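Local coordinates for protein spermidine synthase (Corynebacterium glutamicum ATCC 13032, PDB 3GJY) that probably makes spermidine by transferring an aminopropyl group from decarboxylated S-adenosylmethionine to putrescine, on a fold shared with AdoMet-dependent methyltransferases, at residues A[28-34]-A[121-125]; A[42-46]-A[57-61]; A[53-57]-A[68-72]; A[100-105]-A[129-135]; A[147-152]-A[176-182]. All coordinates share one frame; numbering follows the deposited sequence.

Interaction 1: residues A[28-34]-A[121-125]; sequences EGEYSVI and LDAEL
D122 reaches across to the backbone of E30 and Y31, and its carboxylate is the polar centre of the contact. D122 OD1 accepts from E30 N at 2.9 Å, on the syn side and tilted out of the carboxylate plane, while D122 OD2 accepts from Y31 N at 2.8 Å, the donor standing well above that plane. D122 OD1 also serves its own helix: E124 N meets D122 OD1 at 3.0 Å, nearly along the C-O axis, and L125 N comes in from above the plane. Three N-H groups thus converge on one oxygen. D122 OD2 has a further donor in a water that also bonds S32 OG in the conformer given. D122 is the N-cap of helix 123-132, just after strand 115-120 in the Rossmann-like domain, and here the cap doubles as a tie to the turn between strands 25-28 and 33-38 of the N-terminal sheet. That turn is closed by the backbone bond G29 N to S32 O. E30 returns a bond to the helix start: its side chain is fully extended (chi1 -174°), and E30 OE1 accepts from A123 N at 3.0 Å in a nearly straight bond of 170°. L121 lies on the phenol ring of Y31, with L121 CD2 3.6 Å from the Y31 ring centroid, a CH-pi contact. E124 packs its CB on G29 CA, while its carboxylate forms a salt bridge with R127.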
# COMPACT_ATOMS: atom_id res chain seq x y z
N GLU A 28 -9.69 22.66 0.01
CA GLU A 28 -8.30 23.00 0.18
C GLU A 28 -7.70 22.16 1.31
O GLU A 28 -8.07 22.32 2.49
CB GLU A 28 -8.19 24.50 0.48
CG GLU A 28 -6.83 24.98 0.95
CD GLU A 28 -6.81 26.49 1.20
OE1 GLU A 28 -6.84 26.90 2.37
OE2 GLU A 28 -6.82 27.26 0.22
N GLY A 29 -6.82 21.24 0.97
CA GLY A 29 -6.13 20.47 1.98
C GLY A 29 -4.94 21.24 2.50
O GLY A 29 -4.59 22.34 2.02
N GLU A 30 -4.24 20.63 3.44
CA GLU A 30 -3.04 21.24 3.96
C GLU A 30 -1.89 21.15 2.95
O GLU A 30 -1.06 22.07 2.87
CB GLU A 30 -2.67 20.55 5.27
CG GLU A 30 -1.53 21.19 5.97
CD GLU A 30 -1.16 20.47 7.28
OE1 GLU A 30 -1.61 19.31 7.54
OE2 GLU A 30 -0.38 21.08 8.04
N TYR A 31 -1.84 20.04 2.20
CA TYR A 31 -0.76 19.76 1.23
C TYR A 31 -1.29 19.52 -0.19
O TYR A 31 -0.50 19.36 -1.12
CB TYR A 31 0.03 18.52 1.63
CG TYR A 31 0.97 18.73 2.78
CD1 TYR A 31 2.30 19.11 2.57
CD2 TYR A 31 0.54 18.55 4.10
CE1 TYR A 31 3.18 19.29 3.63
CE2 TYR A 31 1.38 18.74 5.17
CZ TYR A 31 2.71 19.11 4.92
OH TYR A 31 3.57 19.27 5.95
N SER A 32 -2.61 19.50 -0.37
CA SER A 32 -3.17 19.16 -1.68
C SER A 32 -4.53 19.76 -1.86
O SER A 32 -5.23 20.02 -0.88
CB SER A 32 -3.33 17.65 -1.83
OG SER A 32 -4.42 17.20 -1.06
N VAL A 33 -4.92 19.96 -3.12
CA VAL A 33 -6.33 20.26 -3.41
C VAL A 33 -7.07 18.94 -3.56
O VAL A 33 -6.62 18.02 -4.26
CB VAL A 33 -6.56 21.19 -4.63
CG1 VAL A 33 -5.79 22.49 -4.45
CG2 VAL A 33 -6.19 20.53 -5.95
N ILE A 34 -8.20 18.83 -2.87
CA ILE A 34 -8.96 17.58 -2.82
C ILE A 34 -10.28 17.78 -3.57
O ILE A 34 -11.04 18.68 -3.22
CB ILE A 34 -9.26 17.20 -1.36
CG1 ILE A 34 -7.97 17.09 -0.54
CG2 ILE A 34 -10.04 15.89 -1.30
CD1 ILE A 34 -8.16 17.34 0.95
N LEU A 121 -0.25 12.55 6.09
CA LEU A 121 0.42 13.84 6.15
C LEU A 121 -0.53 15.05 6.33
O LEU A 121 -0.23 16.01 7.06
CB LEU A 121 1.23 14.00 4.85
CG LEU A 121 2.03 15.29 4.68
CD1 LEU A 121 3.16 15.36 5.71
CD2 LEU A 121 2.51 15.42 3.23
N ASP A 122 -1.68 14.97 5.68
CA ASP A 122 -2.54 16.12 5.43
C ASP A 122 -3.68 16.13 6.45
O ASP A 122 -4.57 15.28 6.39
CB ASP A 122 -3.03 16.07 3.98
CG ASP A 122 -3.74 17.33 3.55
OD1 ASP A 122 -4.53 17.89 4.35
OD2 ASP A 122 -3.50 17.76 2.39
N ALA A 123 -3.64 17.10 7.38
CA ALA A 123 -4.65 17.16 8.45
C ALA A 123 -6.09 17.28 7.89
O ALA A 123 -7.04 16.71 8.46
CB ALA A 123 -4.35 18.35 9.40
N GLU A 124 -6.24 17.97 6.76
CA GLU A 124 -7.55 18.18 6.19
C GLU A 124 -8.05 16.92 5.49
O GLU A 124 -9.23 16.57 5.60
CB GLU A 124 -7.55 19.39 5.22
CG GLU A 124 -8.93 19.67 4.58
CD GLU A 124 -10.00 20.13 5.57
OE1 GLU A 124 -9.76 20.24 6.80
OE2 GLU A 124 -11.12 20.38 5.07
N LEU A 125 -7.16 16.20 4.80
CA LEU A 125 -7.56 14.92 4.25
C LEU A 125 -7.96 13.96 5.38
O LEU A 125 -8.96 13.24 5.26
CB LEU A 125 -6.47 14.27 3.39
CG LEU A 125 -6.86 12.95 2.74
CD1 LEU A 125 -8.13 13.10 1.87
CD2 LEU A 125 -5.68 12.53 1.86
O HOH W 1 -2.15 15.99 0.72

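Interaction 2: residues A[42-46]-A[57-61]; sequences TTDGW and HIVLG
The beta hairpin of strands 45-50 and 53-59, part of the four-stranded N-terminal sheet, is joined here at its open end. W46 and I58 form an antiparallel hydrogen-bonded pair, with W46 N to I58 O at 2.8 Å and I58 N to W46 O at 2.9 Å; G45 and V59 make the next, non-hydrogen-bonded pair. One step on, L60 N reaches D44 O at 2.9 Å, just where the type II turn from T42 to G45 leads into the strand. On the face carrying W46 and I58, W46 CB touches I58 CG1 at 4.0 Å, and L60 slants past the indole, L60 CG lying 4.1 Å from W46 CD1. V59 points to the other face, where V59 CG2 meets T42 CG2 at 3.9 Å. In H57 a chi1 of -178° turns CG away from the backbone N and brings the imidazole over the neighbouring strand: W46 O stands 3.2 Å above one face of the H57 ring, toward the rim, while NE2 is hydrogen-bonded to D39. W46 O accepts one N-H in its carbonyl plane and packs on the H57 ring; the pairing rests on three backbone bonds, to which the side chains add mainly apolar contacts.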
# COMPACT_ATOMS: atom_id res chain seq x y z
N THR A 42 -23.47 5.14 -10.08
CA THR A 42 -23.48 4.35 -8.84
C THR A 42 -24.07 5.17 -7.73
O THR A 42 -23.56 6.25 -7.42
CB THR A 42 -22.06 3.97 -8.45
OG1 THR A 42 -21.46 3.24 -9.53
CG2 THR A 42 -22.01 3.12 -7.19
N THR A 43 -25.14 4.64 -7.12
CA THR A 43 -25.71 5.26 -5.92
C THR A 43 -24.63 5.31 -4.84
O THR A 43 -24.01 4.29 -4.54
CB THR A 43 -26.97 4.47 -5.44
OG1 THR A 43 -27.93 4.44 -6.51
CG2 THR A 43 -27.59 5.11 -4.24
N ASP A 44 -24.41 6.51 -4.31
CA ASP A 44 -23.44 6.68 -3.21
C ASP A 44 -21.99 6.32 -3.60
O ASP A 44 -21.18 5.98 -2.72
CB ASP A 44 -23.88 5.92 -1.94
CG ASP A 44 -25.15 6.48 -1.32
OD1 ASP A 44 -25.36 7.71 -1.38
OD2 ASP A 44 -25.93 5.67 -0.76
N GLY A 45 -21.66 6.39 -4.88
CA GLY A 45 -20.29 6.22 -5.34
C GLY A 45 -19.57 7.56 -5.42
O GLY A 45 -20.14 8.56 -5.89
N TRP A 46 -18.31 7.58 -4.97
CA TRP A 46 -17.54 8.81 -4.85
C TRP A 46 -16.11 8.61 -5.30
O TRP A 46 -15.45 7.63 -4.89
CB TRP A 46 -17.52 9.29 -3.39
CG TRP A 46 -18.85 9.83 -3.01
CD1 TRP A 46 -19.90 9.13 -2.45
CD2 TRP A 46 -19.32 11.15 -3.27
NE1 TRP A 46 -20.99 9.98 -2.30
CE2 TRP A 46 -20.65 11.22 -2.79
CE3 TRP A 46 -18.72 12.30 -3.81
CZ2 TRP A 46 -21.41 12.41 -2.84
CZ3 TRP A 46 -19.47 13.49 -3.86
CH2 TRP A 46 -20.81 13.52 -3.38
N HIS A 57 -11.67 5.54 -4.63
CA HIS A 57 -13.07 5.47 -4.99
C HIS A 57 -13.77 4.62 -3.96
O HIS A 57 -13.25 3.57 -3.58
CB HIS A 57 -13.25 4.89 -6.40
CG HIS A 57 -14.67 4.84 -6.81
ND1 HIS A 57 -15.51 3.82 -6.41
CD2 HIS A 57 -15.44 5.71 -7.51
CE1 HIS A 57 -16.73 4.07 -6.85
NE2 HIS A 57 -16.70 5.20 -7.53
N ILE A 58 -14.93 5.10 -3.47
CA ILE A 58 -15.69 4.37 -2.46
C ILE A 58 -17.16 4.31 -2.85
O ILE A 58 -17.66 5.17 -3.60
CB ILE A 58 -15.56 4.98 -1.07
CG1 ILE A 58 -16.06 6.44 -1.04
CG2 ILE A 58 -14.09 4.92 -0.61
CD1 ILE A 58 -15.99 7.10 0.36
N VAL A 59 -17.83 3.27 -2.36
CA VAL A 59 -19.29 3.24 -2.39
C VAL A 59 -19.71 3.19 -0.93
O VAL A 59 -19.33 2.26 -0.19
CB VAL A 59 -19.79 2.00 -3.15
CG1 VAL A 59 -21.33 1.96 -3.07
CG2 VAL A 59 -19.30 1.99 -4.62
N LEU A 60 -20.49 4.18 -0.51
CA LEU A 60 -20.88 4.24 0.91
C LEU A 60 -21.66 2.97 1.28
O LEU A 60 -22.50 2.47 0.52
CB LEU A 60 -21.75 5.48 1.17
CG LEU A 60 -21.17 6.82 0.70
CD1 LEU A 60 -22.15 7.97 1.04
CD2 LEU A 60 -19.78 7.11 1.35
N GLY A 61 -21.35 2.43 2.45
CA GLY A 61 -22.01 1.22 2.94
C GLY A 61 -21.46 -0.08 2.38
O GLY A 61 -21.91 -1.16 2.80

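Interaction 3: residues A[53-57]-A[68-72]; sequences VPSSH and FEYMR
The F68 ring lies against the backbone of strand 53-59, with S55 O over one face, 3.9 Å above the plane and offset toward the rim. P54 O is at the ring edge, 3.5 Å from F68 CE2, and H57 CB lies in the ring plane at the edge as well. F68 CE1 comes within 3.4 Å of S56 C, and F68 CZ touches P54 CB, so the ring spans the backbone from P54 to H57. With its CG anti to the carbonyl carbon (chi1 -82°), F68 sends the phenyl out from the start of helix 69-85 toward the strand. The other ring, Y70, carries M71 CG on one face and a water in plane at its edge. That water donates both to Y70 OH, at 2.7 Å, and to S55 O, at 2.6 Å, bridging helix and strand; the hydroxyl is also bonded to D166. M71, a selenomethionine, runs extended beyond CG and places its methyl CE 3.5 Å from S55 O and 3.6 Å from S56 OG, whose own bond is to T102. A second water donates to H57 O and accepts only a weak bond from F68 N. No direct hydrogen bond links the two segments. S55 and S56 both face I48, a classic beta bulge in the hairpin of the N-terminal sheet, and the first turn of helix 69-85, with F68 at the N-cap position, packs across that bulge.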
# COMPACT_ATOMS: atom_id res chain seq x y z
N VAL A 53 -5.19 14.13 -9.39
CA VAL A 53 -4.96 12.71 -9.68
C VAL A 53 -6.04 11.91 -8.95
O VAL A 53 -6.15 11.98 -7.72
CB VAL A 53 -3.57 12.24 -9.15
CG1 VAL A 53 -3.29 10.76 -9.48
CG2 VAL A 53 -2.46 13.11 -9.75
N PRO A 54 -6.83 11.12 -9.68
CA PRO A 54 -7.76 10.19 -9.00
C PRO A 54 -7.00 9.37 -7.95
O PRO A 54 -5.93 8.83 -8.26
CB PRO A 54 -8.24 9.29 -10.13
CG PRO A 54 -8.05 10.12 -11.40
CD PRO A 54 -6.83 10.98 -11.15
N SER A 55 -7.51 9.31 -6.72
CA SER A 55 -6.73 8.70 -5.65
C SER A 55 -7.47 7.62 -4.87
O SER A 55 -6.84 6.72 -4.37
CB SER A 55 -6.16 9.76 -4.73
OG SER A 55 -5.17 10.46 -5.45
N SER A 56 -8.77 7.76 -4.71
CA SER A 56 -9.54 6.64 -4.19
C SER A 56 -10.97 6.66 -4.76
O SER A 56 -11.40 7.67 -5.33
CB SER A 56 -9.58 6.62 -2.66
OG SER A 56 -10.13 5.38 -2.26
N HIS A 57 -11.67 5.54 -4.63
CA HIS A 57 -13.07 5.47 -4.99
C HIS A 57 -13.77 4.62 -3.96
O HIS A 57 -13.25 3.57 -3.58
CB HIS A 57 -13.25 4.89 -6.40
CG HIS A 57 -14.67 4.84 -6.81
ND1 HIS A 57 -15.51 3.82 -6.41
CD2 HIS A 57 -15.44 5.71 -7.51
CE1 HIS A 57 -16.73 4.07 -6.85
NE2 HIS A 57 -16.70 5.20 -7.53
N PHE A 68 -9.94 0.89 -7.76
CA PHE A 68 -8.53 1.04 -8.09
C PHE A 68 -7.88 -0.32 -8.16
O PHE A 68 -7.91 -1.06 -7.18
CB PHE A 68 -7.80 1.94 -7.06
CG PHE A 68 -8.00 3.40 -7.33
CD1 PHE A 68 -9.24 3.99 -7.13
CD2 PHE A 68 -6.96 4.17 -7.86
CE1 PHE A 68 -9.46 5.33 -7.46
CE2 PHE A 68 -7.17 5.53 -8.19
CZ PHE A 68 -8.42 6.10 -7.95
N GLU A 69 -7.33 -0.66 -9.33
CA GLU A 69 -6.76 -1.99 -9.52
C GLU A 69 -5.69 -2.33 -8.50
O GLU A 69 -5.69 -3.42 -7.93
CB GLU A 69 -6.18 -2.15 -10.95
CG GLU A 69 -7.22 -1.90 -12.06
CD GLU A 69 -8.31 -2.95 -12.13
OE1 GLU A 69 -8.09 -4.09 -11.68
OE2 GLU A 69 -9.41 -2.64 -12.65
N TYR A 70 -4.78 -1.40 -8.25
CA TYR A 70 -3.68 -1.74 -7.34
C TYR A 70 -4.21 -2.02 -5.94
O TYR A 70 -3.58 -2.76 -5.19
CB TYR A 70 -2.60 -0.65 -7.30
CG TYR A 70 -2.92 0.53 -6.38
CD1 TYR A 70 -2.63 0.48 -5.00
CD2 TYR A 70 -3.47 1.70 -6.90
CE1 TYR A 70 -2.91 1.55 -4.16
CE2 TYR A 70 -3.74 2.79 -6.06
CZ TYR A 70 -3.48 2.70 -4.70
OH TYR A 70 -3.73 3.77 -3.88
N MSE A 71 -5.33 -1.40 -5.55
CA MSE A 71 -5.93 -1.70 -4.21
C MSE A 71 -6.47 -3.11 -4.17
O MSE A 71 -6.30 -3.82 -3.17
CB MSE A 71 -7.04 -0.69 -3.89
CG MSE A 71 -6.58 0.73 -3.64
SE MSE A 71 -8.02 1.79 -2.94
CE MSE A 71 -7.12 3.48 -3.01
N ARG A 72 -7.08 -3.53 -5.29
CA ARG A 72 -7.51 -4.92 -5.40
C ARG A 72 -6.32 -5.88 -5.27
O ARG A 72 -6.44 -6.97 -4.66
CB ARG A 72 -8.20 -5.16 -6.74
CG ARG A 72 -9.46 -4.32 -6.89
CD ARG A 72 -10.04 -4.48 -8.29
NE ARG A 72 -10.61 -5.80 -8.52
CZ ARG A 72 -11.89 -6.11 -8.30
NH1 ARG A 72 -12.75 -5.21 -7.83
NH2 ARG A 72 -12.31 -7.33 -8.55
O HOH W 2 -4.34 6.22 -4.76
O HOH W 3 -11.20 2.03 -4.79

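Interaction 4: residues A[100-105]-A[129-135]; sequences ACTMAR and SREWFDI. With FMT (formic acid), chain B.
R105 leaves helix 102-110 with every torsion from chi1 (173°) to chi3 near trans, and this extended chain carries the guanidinium across to D134. The grip is side-on, through two nitrogens to two different atoms. R105 NH2 meets D134 OD2 at 2.8 Å in an almost straight salt bridge, using the anti lone pair of the carboxylate and lying in the guanidinium plane. R105 NE reaches D134 O, also at 2.8 Å, in a more bent bond of 134°, with the nitrogen well above the carbonyl plane. The two charged planes are turned 61° apart. Nearer the backbone, I135 CG2 touches R105 CB and lies 3.9 Å from C101 CB. A100 CB is 3.4 Å from F133 CD2. A water joins the same parts: it donates to A100 O and F133 O and accepts from T102 OG1. Near S129, a formic acid molecule, probably from the crystallisation liquor, has O1 2.8 Å from S129 OG. The end of strand 53-59 and the residues just after it close in on the contact, with V59 O taking R105 NH2 and G61 N donating to D134 OD2, while I58 packs on R105 and F133. C101 and I135 rest on I143 of strand 141-145, so the start of helix 102-110 meets the end of helix 123-132 and the turn after it between the two sheets.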
# COMPACT_ATOMS: atom_id res chain seq x y z
N ALA A 100 -7.90 8.45 1.17
CA ALA A 100 -9.16 8.41 1.83
C ALA A 100 -9.29 7.38 2.95
O ALA A 100 -10.41 7.11 3.34
CB ALA A 100 -10.29 8.19 0.76
N CYS A 101 -8.19 6.76 3.41
CA CYS A 101 -8.28 5.60 4.33
C CYS A 101 -9.05 4.41 3.77
O CYS A 101 -9.55 3.58 4.53
CB CYS A 101 -8.91 6.01 5.67
SG CYS A 101 -7.97 7.24 6.59
N THR A 102 -9.15 4.32 2.44
CA THR A 102 -9.97 3.28 1.83
C THR A 102 -9.41 1.87 2.04
O THR A 102 -10.20 0.94 2.31
CB THR A 102 -10.16 3.61 0.37
OG1 THR A 102 -10.78 4.92 0.29
CG2 THR A 102 -10.98 2.52 -0.40
N MSE A 103 -8.10 1.67 1.90
CA MSE A 103 -7.53 0.36 2.18
C MSE A 103 -7.75 -0.05 3.65
O MSE A 103 -8.06 -1.20 3.96
CB MSE A 103 -6.02 0.40 1.85
CG MSE A 103 -5.39 -0.93 1.60
SE MSE A 103 -5.61 -1.68 -0.25
CE MSE A 103 -7.32 -2.64 -0.00
N ALA A 104 -7.56 0.90 4.58
CA ALA A 104 -7.81 0.65 6.00
C ALA A 104 -9.26 0.22 6.25
O ALA A 104 -9.54 -0.73 7.01
CB ALA A 104 -7.41 1.88 6.86
N ARG A 105 -10.17 0.95 5.62
CA ARG A 105 -11.61 0.66 5.68
C ARG A 105 -11.93 -0.75 5.15
O ARG A 105 -12.76 -1.49 5.70
CB ARG A 105 -12.32 1.75 4.87
CG ARG A 105 -13.84 1.57 4.64
CD ARG A 105 -14.32 2.78 3.86
NE ARG A 105 -15.72 2.72 3.44
CZ ARG A 105 -16.13 2.45 2.21
NH1 ARG A 105 -15.27 2.09 1.25
NH2 ARG A 105 -17.42 2.55 1.94
N SER A 129 -11.67 12.34 5.78
CA SER A 129 -11.80 10.89 5.84
C SER A 129 -12.69 10.47 7.00
O SER A 129 -13.64 9.67 6.83
CB SER A 129 -10.45 10.18 5.97
OG SER A 129 -9.64 10.43 4.82
N ARG A 130 -12.42 11.03 8.19
CA ARG A 130 -13.24 10.69 9.37
C ARG A 130 -14.70 11.12 9.19
O ARG A 130 -15.60 10.38 9.59
CB ARG A 130 -12.62 11.33 10.61
CG ARG A 130 -13.36 11.11 11.93
CD ARG A 130 -13.55 9.66 12.31
NE ARG A 130 -12.28 8.99 12.60
CZ ARG A 130 -12.13 7.67 12.65
NH1 ARG A 130 -13.15 6.88 12.33
NH2 ARG A 130 -10.93 7.14 12.94
N GLU A 131 -14.92 12.29 8.58
CA GLU A 131 -16.28 12.83 8.46
C GLU A 131 -17.07 12.13 7.35
O GLU A 131 -18.24 11.79 7.54
CB GLU A 131 -16.25 14.34 8.19
CG GLU A 131 -15.70 15.24 9.31
CD GLU A 131 -16.46 15.21 10.61
OE1 GLU A 131 -17.61 14.70 10.66
OE2 GLU A 131 -15.86 15.71 11.60
N TRP A 132 -16.44 11.89 6.19
CA TRP A 132 -17.18 11.57 4.97
C TRP A 132 -16.84 10.29 4.26
O TRP A 132 -17.58 9.88 3.38
CB TRP A 132 -17.01 12.73 3.96
CG TRP A 132 -17.89 13.91 4.21
CD1 TRP A 132 -18.95 13.99 5.07
CD2 TRP A 132 -17.80 15.19 3.56
NE1 TRP A 132 -19.54 15.23 4.98
CE2 TRP A 132 -18.86 16.00 4.08
CE3 TRP A 132 -16.97 15.71 2.57
CZ2 TRP A 132 -19.07 17.32 3.64
CZ3 TRP A 132 -17.17 17.04 2.13
CH2 TRP A 132 -18.22 17.81 2.67
N PHE A 133 -15.69 9.68 4.56
CA PHE A 133 -15.25 8.54 3.77
C PHE A 133 -15.59 7.18 4.37
O PHE A 133 -15.04 6.15 3.97
CB PHE A 133 -13.80 8.64 3.27
CG PHE A 133 -13.47 9.94 2.53
CD1 PHE A 133 -14.45 10.72 1.88
CD2 PHE A 133 -12.14 10.38 2.53
CE1 PHE A 133 -14.10 11.94 1.22
CE2 PHE A 133 -11.76 11.56 1.87
CZ PHE A 133 -12.75 12.36 1.23
N ASP A 134 -16.54 7.19 5.30
CA ASP A 134 -17.27 5.97 5.67
C ASP A 134 -16.35 4.92 6.28
O ASP A 134 -16.39 3.74 5.93
CB ASP A 134 -18.04 5.39 4.46
CG ASP A 134 -18.97 4.27 4.83
OD1 ASP A 134 -19.62 4.34 5.90
OD2 ASP A 134 -19.10 3.34 4.01
N ILE A 135 -15.57 5.38 7.25
CA ILE A 135 -14.67 4.51 7.99
C ILE A 135 -15.22 4.21 9.36
O ILE A 135 -15.95 5.03 9.94
CB ILE A 135 -13.24 5.13 8.09
CG1 ILE A 135 -13.24 6.48 8.81
CG2 ILE A 135 -12.64 5.28 6.69
CD1 ILE A 135 -11.79 7.04 9.06
C FMT B . -5.92 9.56 3.79
O1 FMT B . -6.97 9.92 4.31
O2 FMT B . -5.05 8.91 4.37
O HOH W 4 -12.44 5.38 2.59

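Interaction 5: residues A[147-152]-A[176-182]; sequences DARMVA and NFTTVEF
R149 crosses from helix 148-153 to the loop ahead of helix 180-189, and its conformation sets the contact. The chain starts out trans (chi1 171°), bends at chi2 (62°) and straightens again, bringing the guanidinium in beside N176. R149 NH1 donates to the backbone N176 O at 2.8 Å; the carbonyl oxygen uses a lone pair in its own plane and lies in the guanidinium plane too, 158° at the hydrogen. The N176 side chain folds over the aliphatic part of the arginine, where N176 ND2 is 3.9 Å from R149 CG. F182 slides past R149 in the opposite direction, with the F182 backbone over one guanidinium face and F182 CE1 3.9 Å from A152 CB. F177 offers its edge to A148, with A148 CB to F177 CE1 at 3.8 Å. Both helix starts are capped: in the conformer given, D147 OD1 accepts from R149 N, and T179 OG1 accepts from F182 N at 3.2 Å. NE and NH2 of R149 form salt bridges with E153 and D291; D291 also bonds T179 OG1 and, through its backbone nitrogen, E181. One buried arginine thus has acceptors for all three of its nitrogens, and its charge is probably balanced by the two carboxylates while its flat group joins helix 148-153, the 176-179 loop and the chain near D291.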
# COMPACT_ATOMS: atom_id res chain seq x y z
N ASP A 147 4.37 12.65 9.77
CA ASP A 147 5.23 12.22 8.67
C ASP A 147 5.49 10.72 8.81
O ASP A 147 5.99 10.24 9.81
CB ASP A 147 6.54 13.00 8.60
CG ASP A 147 7.64 12.25 7.84
OD1 ASP A 147 7.38 11.64 6.77
OD2 ASP A 147 8.78 12.26 8.34
N ALA A 148 5.08 9.99 7.78
CA ALA A 148 5.20 8.54 7.81
C ALA A 148 6.63 8.01 7.95
O ALA A 148 6.83 6.93 8.55
CB ALA A 148 4.52 7.93 6.58
N ARG A 149 7.61 8.69 7.36
CA ARG A 149 9.00 8.23 7.51
C ARG A 149 9.42 8.36 8.97
O ARG A 149 10.02 7.43 9.53
CB ARG A 149 9.96 9.06 6.64
CG ARG A 149 11.41 8.77 6.93
CD ARG A 149 11.91 7.31 6.68
NE ARG A 149 13.24 7.17 7.28
CZ ARG A 149 14.38 6.88 6.65
NH1 ARG A 149 14.42 6.66 5.33
NH2 ARG A 149 15.51 6.88 7.36
N MSE A 150 9.05 9.47 9.61
CA MSE A 150 9.41 9.63 11.01
C MSE A 150 8.69 8.62 11.89
O MSE A 150 9.28 8.08 12.83
CB MSE A 150 9.20 11.07 11.50
CG MSE A 150 10.11 12.03 10.81
SE MSE A 150 11.97 11.66 11.29
CE MSE A 150 11.88 12.32 13.11
N VAL A 151 7.43 8.32 11.58
CA VAL A 151 6.71 7.31 12.38
C VAL A 151 7.43 5.95 12.23
O VAL A 151 7.62 5.25 13.23
CB VAL A 151 5.23 7.24 11.95
CG1 VAL A 151 4.54 6.04 12.60
CG2 VAL A 151 4.53 8.53 12.38
N ALA A 152 7.85 5.60 11.00
CA ALA A 152 8.55 4.33 10.81
C ALA A 152 9.84 4.29 11.62
O ALA A 152 10.16 3.27 12.24
CB ALA A 152 8.82 4.06 9.32
N ASN A 176 13.16 8.69 0.44
CA ASN A 176 13.28 8.20 1.82
C ASN A 176 12.33 7.09 2.22
O ASN A 176 12.46 6.53 3.30
CB ASN A 176 13.33 9.33 2.86
CG ASN A 176 12.08 10.13 2.93
OD1 ASN A 176 11.16 9.99 2.12
ND2 ASN A 176 12.07 11.08 3.88
N PHE A 177 11.43 6.72 1.31
CA PHE A 177 10.58 5.56 1.49
C PHE A 177 11.09 4.36 0.70
O PHE A 177 10.40 3.34 0.65
CB PHE A 177 9.15 5.89 1.04
CG PHE A 177 8.45 6.80 1.97
CD1 PHE A 177 8.02 6.36 3.21
CD2 PHE A 177 8.24 8.14 1.61
CE1 PHE A 177 7.35 7.24 4.08
CE2 PHE A 177 7.58 9.01 2.49
CZ PHE A 177 7.14 8.55 3.71
N THR A 178 12.28 4.46 0.11
CA THR A 178 12.77 3.40 -0.77
C THR A 178 14.13 2.82 -0.39
O THR A 178 14.69 2.02 -1.16
CB THR A 178 12.84 3.88 -2.24
OG1 THR A 178 13.94 4.77 -2.38
CG2 THR A 178 11.53 4.55 -2.64
N THR A 179 14.64 3.21 0.76
CA THR A 179 16.01 2.88 1.13
C THR A 179 16.07 1.70 2.07
O THR A 179 15.11 1.36 2.79
CB THR A 179 16.69 4.06 1.84
OG1 THR A 179 15.94 4.37 3.03
CG2 THR A 179 16.75 5.27 0.95
N VAL A 180 17.27 1.12 2.13
CA VAL A 180 17.55 0.03 3.06
C VAL A 180 17.24 0.47 4.49
O VAL A 180 16.64 -0.29 5.26
CB VAL A 180 19.01 -0.39 2.92
CG1 VAL A 180 19.45 -1.28 4.13
CG2 VAL A 180 19.24 -1.10 1.54
N GLU A 181 17.57 1.71 4.83
CA GLU A 181 17.31 2.18 6.20
C GLU A 181 15.81 2.20 6.50
O GLU A 181 15.40 1.79 7.59
CB GLU A 181 17.92 3.58 6.41
CG GLU A 181 19.47 3.58 6.46
CD GLU A 181 20.11 3.51 5.08
OE1 GLU A 181 19.42 3.73 4.05
OE2 GLU A 181 21.34 3.24 5.04
N PHE A 182 15.01 2.65 5.53
CA PHE A 182 13.55 2.61 5.71
C PHE A 182 13.06 1.18 5.90
O PHE A 182 12.30 0.92 6.83
CB PHE A 182 12.84 3.27 4.53
CG PHE A 182 11.35 3.09 4.56
CD1 PHE A 182 10.56 3.74 5.51
CD2 PHE A 182 10.73 2.26 3.62
CE1 PHE A 182 9.17 3.56 5.51
CE2 PHE A 182 9.36 2.10 3.62
CZ PHE A 182 8.58 2.73 4.56

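From the N terminus, interaction 1 opens first, at the turn between strands 25-28 and 33-38, and closes only at helix 123-132. Within that span, interactions 2 and 3 overlap on strand 53-59, sharing H57; interaction 2 closes the hairpin and interaction 3 sets helix 69-85 against it. Interaction 4 starts inside the same span but ends beyond it, so it crosses interaction 1, and the two meet on helix 123-132 where L125 touches F133. It also touches interactions 2 and 3, joining the N-terminal sheet to helix 102-110. Interaction 5 comes last, far from interaction 2, joining two helices of the Rossmann-like domain.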